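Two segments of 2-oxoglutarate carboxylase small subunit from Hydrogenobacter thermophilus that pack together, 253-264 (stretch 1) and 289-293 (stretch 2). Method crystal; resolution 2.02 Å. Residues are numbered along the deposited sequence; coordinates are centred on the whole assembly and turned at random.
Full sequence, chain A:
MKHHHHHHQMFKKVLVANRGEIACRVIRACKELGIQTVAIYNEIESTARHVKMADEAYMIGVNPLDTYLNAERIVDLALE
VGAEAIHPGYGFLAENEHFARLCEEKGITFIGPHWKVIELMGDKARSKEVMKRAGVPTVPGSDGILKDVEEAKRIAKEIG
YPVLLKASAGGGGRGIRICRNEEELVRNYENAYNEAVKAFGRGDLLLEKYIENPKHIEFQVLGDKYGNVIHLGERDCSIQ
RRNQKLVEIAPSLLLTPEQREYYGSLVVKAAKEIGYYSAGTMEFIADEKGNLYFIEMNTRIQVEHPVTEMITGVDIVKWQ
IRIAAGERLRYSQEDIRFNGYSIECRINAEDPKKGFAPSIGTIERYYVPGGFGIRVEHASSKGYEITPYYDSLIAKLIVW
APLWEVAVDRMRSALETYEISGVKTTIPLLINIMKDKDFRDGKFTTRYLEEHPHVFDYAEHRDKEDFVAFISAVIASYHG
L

Stretch 1, residues 253-264: LLLTPEQREYYG
Stretch 2, residues 289-293: KGNLY

Packing of a capped helix start (stretch 1, 253-264) against a turn that runs into a strand (stretch 2, 289-293) in the small subunit of 2-oxoglutarate carboxylase. Stretch 1 begins as loop, with Leu253, Leu254 and Leu255 at phi/psi -84/-15, -69/-54 and -78/138; Thr256 (-78/166, chi1 p) is the N-cap, and the helix from Pro257 onward continues past Gly264. Backbone bonds from Arg260 N to Thr256 O (3.0 Å) and from Tyr263 N to Gln259 O (2.9 Å) belong to its i to i+4 ladder. Gln259 N caps onto Thr256 OG1 (3.3 Å), and Thr256 N donates in return to Gln259 OE1 (3.1 Å, nearly linear), so each side chain serves the other's backbone; Thr256 OG1 also donates to Gln259 OE1 (3.3 Å). Two CA pairs set the register, Leu254 CA with Gly290 CA at 7.4 Å and Tyr263 CA with Leu292 CA at 8.3 Å; the chain from Gly290 to Tyr293 runs the same way as the helix from Pro257 to Gly264, and the contact buries 279 Å² over both sides.

Stretch 2 opens at Lys289 (-71/0), whose CA-to-CB bond points away from the helix and whose side chain is modelled no further than CB; it makes no contact. Gly290 follows at 95/13, where a CB would be jammed against the carbonyl oxygen of Lys289, so the turn itself calls for glycine. Its bare backbone, with no side chain in between, lies beside Leu254 and Gln259. Gln259 (chi1 m, chi2 t, chi3 -88°) brings NE2 to 3.9 Å from Gly290 O, a polar approach too long to count as a hydrogen bond, while its OE1 accepts from Thr256 N and Thr256 OG1.

Asn291 (-98/139, chi1 m, chi2 -58°) extends the chain and turns its CB away from stretch 1. What touches the helix is mainly its backbone: Tyr263 OH comes to 3.9 Å from Asn291 CA and stays 4.4 Å from Asn291 CB.

Leu292 (-99/139, chi1 m at -87°, chi2 p at 41°) starts the strand and is the centre of the interface, with 87 Å² covered. Its amide donates to the phenol oxygen, Leu292 N to Tyr263 OH at 3.2 Å and 174°, the one hydrogen bond between the stretches. Tyr263 (chi1 m at -78°, chi2 -68°) points its CB toward the strand, and the bond anchors the tip of its side chain at the strand's start. Leu292 also points toward the helix and covers one ring face: CB is 3.6 Å from Tyr263 CE1, and CD2 stands 3.7 Å from the Tyr263 ring centroid, 13° off the normal, a CH-pi contact. The same residue thus meets Tyr263 with both its polar backbone and its apolar side chain. Looser leucine contacts extend the apolar patch: Leu254 CD2 (chi1 t, chi2 p) lies 4.5 Å from Leu292 CD1, and Leu255 CD1 (chi1 m, chi2 t) 4.4 Å from Leu292 CD2.

Tyr293 (-129/131, chi1 m, chi2 84°) carries the strand onward; its CB points away, in the alternation expected of an extended chain, and it does not touch stretch 1.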

# COMPACT_ATOMS: atom_id res chain seq x y z
N LEU A 253 19.40 2.30 -11.65
CA LEU A 253 20.64 1.65 -11.20
C LEU A 253 21.87 2.21 -11.89
O LEU A 253 22.99 1.97 -11.44
CB LEU A 253 20.58 0.15 -11.46
CG LEU A 253 19.33 -0.53 -10.86
CD1 LEU A 253 19.13 -1.90 -11.45
CD2 LEU A 253 19.47 -0.61 -9.33
N LEU A 254 21.67 2.93 -12.99
CA LEU A 254 22.81 3.38 -13.78
C LEU A 254 23.61 4.44 -13.04
O LEU A 254 24.83 4.31 -12.89
CB LEU A 254 22.34 3.92 -15.12
CG LEU A 254 23.39 4.48 -16.07
CD1 LEU A 254 24.23 3.38 -16.73
CD2 LEU A 254 22.71 5.31 -17.11
N LEU A 255 22.94 5.49 -12.60
CA LEU A 255 23.61 6.66 -12.06
C LEU A 255 24.12 6.48 -10.64
O LEU A 255 23.41 5.95 -9.77
CB LEU A 255 22.66 7.86 -12.10
CG LEU A 255 22.11 8.26 -13.45
CD1 LEU A 255 21.30 9.51 -13.19
CD2 LEU A 255 23.24 8.51 -14.40
N THR A 256 25.33 6.99 -10.40
CA THR A 256 25.87 7.13 -9.06
C THR A 256 25.25 8.34 -8.40
O THR A 256 24.68 9.20 -9.07
CB THR A 256 27.39 7.31 -9.14
OG1 THR A 256 27.63 8.59 -9.74
CG2 THR A 256 28.03 6.20 -9.98
N PRO A 257 25.39 8.48 -7.09
CA PRO A 257 24.81 9.67 -6.45
C PRO A 257 25.38 10.99 -6.98
O PRO A 257 24.68 12.00 -6.98
CB PRO A 257 25.12 9.46 -4.96
CG PRO A 257 25.34 7.91 -4.84
CD PRO A 257 26.03 7.57 -6.13
N GLU A 258 26.63 10.99 -7.44
CA GLU A 258 27.25 12.21 -7.94
C GLU A 258 26.71 12.59 -9.31
O GLU A 258 26.53 13.78 -9.62
CB GLU A 258 28.78 12.02 -7.96
CG GLU A 258 29.47 11.86 -6.58
CD GLU A 258 29.09 10.58 -5.82
OE1 GLU A 258 29.02 9.47 -6.43
OE2 GLU A 258 28.86 10.69 -4.59
N GLN A 259 26.46 11.61 -10.18
CA GLN A 259 25.80 11.95 -11.43
C GLN A 259 24.34 12.35 -11.22
O GLN A 259 23.81 13.18 -11.97
CB GLN A 259 25.85 10.78 -12.39
CG GLN A 259 27.23 10.22 -12.61
CD GLN A 259 27.20 8.95 -13.42
OE1 GLN A 259 27.05 7.84 -12.88
NE2 GLN A 259 27.19 9.10 -14.74
N ARG A 260 23.68 11.74 -10.22
CA ARG A 260 22.30 12.12 -9.89
C ARG A 260 22.22 13.60 -9.60
O ARG A 260 21.41 14.31 -10.20
CB ARG A 260 21.81 11.30 -8.70
CG ARG A 260 20.32 11.54 -8.29
CD ARG A 260 19.79 10.43 -7.34
NE ARG A 260 19.82 9.14 -8.04
CZ ARG A 260 20.62 8.13 -7.72
NH1 ARG A 260 21.43 8.23 -6.68
NH2 ARG A 260 20.60 7.02 -8.45
N GLU A 261 23.09 14.11 -8.74
CA GLU A 261 23.04 15.53 -8.40
C GLU A 261 23.56 16.42 -9.53
O GLU A 261 23.06 17.53 -9.70
CB GLU A 261 23.81 15.76 -7.12
CG GLU A 261 23.19 15.01 -5.94
CD GLU A 261 21.77 15.49 -5.60
OE1 GLU A 261 20.97 14.68 -5.05
OE2 GLU A 261 21.43 16.67 -5.87
N TYR A 262 24.53 15.96 -10.32
CA TYR A 262 25.00 16.75 -11.45
C TYR A 262 23.90 16.94 -12.48
O TYR A 262 23.56 18.06 -12.85
CB TYR A 262 26.23 16.09 -12.10
CG TYR A 262 26.59 16.70 -13.44
CD1 TYR A 262 27.31 17.88 -13.52
CD2 TYR A 262 26.18 16.11 -14.61
CE1 TYR A 262 27.61 18.46 -14.77
CE2 TYR A 262 26.47 16.67 -15.83
CZ TYR A 262 27.20 17.84 -15.91
OH TYR A 262 27.48 18.38 -17.14
N TYR A 263 23.35 15.83 -12.98
CA TYR A 263 22.31 15.95 -13.98
C TYR A 263 21.06 16.58 -13.39
O TYR A 263 20.36 17.33 -14.08
CB TYR A 263 21.96 14.59 -14.58
CG TYR A 263 22.96 14.12 -15.60
CD1 TYR A 263 23.08 14.78 -16.82
CD2 TYR A 263 23.75 13.00 -15.36
CE1 TYR A 263 23.98 14.35 -17.77
CE2 TYR A 263 24.65 12.56 -16.31
CZ TYR A 263 24.75 13.23 -17.52
OH TYR A 263 25.63 12.80 -18.47
N GLY A 264 20.80 16.33 -12.10
CA GLY A 264 19.66 16.95 -11.45
C GLY A 264 19.79 18.46 -11.31
O GLY A 264 18.80 19.19 -11.45
N LYS A 289 28.22 4.29 -22.84
CA LYS A 289 29.25 4.81 -21.93
C LYS A 289 28.69 5.53 -20.70
O LYS A 289 29.49 6.01 -19.89
CB LYS A 289 30.20 5.76 -22.69
N GLY A 290 27.36 5.63 -20.55
CA GLY A 290 26.76 6.23 -19.36
C GLY A 290 26.40 7.71 -19.44
O GLY A 290 26.08 8.30 -18.39
N ASN A 291 26.40 8.31 -20.62
CA ASN A 291 26.14 9.74 -20.79
C ASN A 291 24.70 10.00 -21.19
O ASN A 291 24.15 9.30 -22.05
CB ASN A 291 27.07 10.32 -21.87
CG ASN A 291 28.56 10.18 -21.52
OD1 ASN A 291 29.01 10.65 -20.49
ND2 ASN A 291 29.30 9.46 -22.35
N LEU A 292 24.11 11.05 -20.62
CA LEU A 292 22.72 11.41 -20.87
C LEU A 292 22.57 12.54 -21.88
O LEU A 292 23.33 13.52 -21.85
CB LEU A 292 22.06 11.81 -19.54
CG LEU A 292 21.43 10.70 -18.70
CD1 LEU A 292 22.30 9.48 -18.69
CD2 LEU A 292 21.17 11.19 -17.27
N TYR A 293 21.58 12.40 -22.76
CA TYR A 293 21.19 13.41 -23.73
C TYR A 293 19.68 13.64 -23.66
O TYR A 293 18.87 12.70 -23.74
CB TYR A 293 21.55 12.96 -25.14
CG TYR A 293 23.00 12.54 -25.26
CD1 TYR A 293 23.40 11.25 -24.92
CD2 TYR A 293 23.97 13.43 -25.72
CE1 TYR A 293 24.74 10.84 -25.04
CE2 TYR A 293 25.31 13.02 -25.87
CZ TYR A 293 25.69 11.74 -25.51
OH TYR A 293 27.02 11.36 -25.63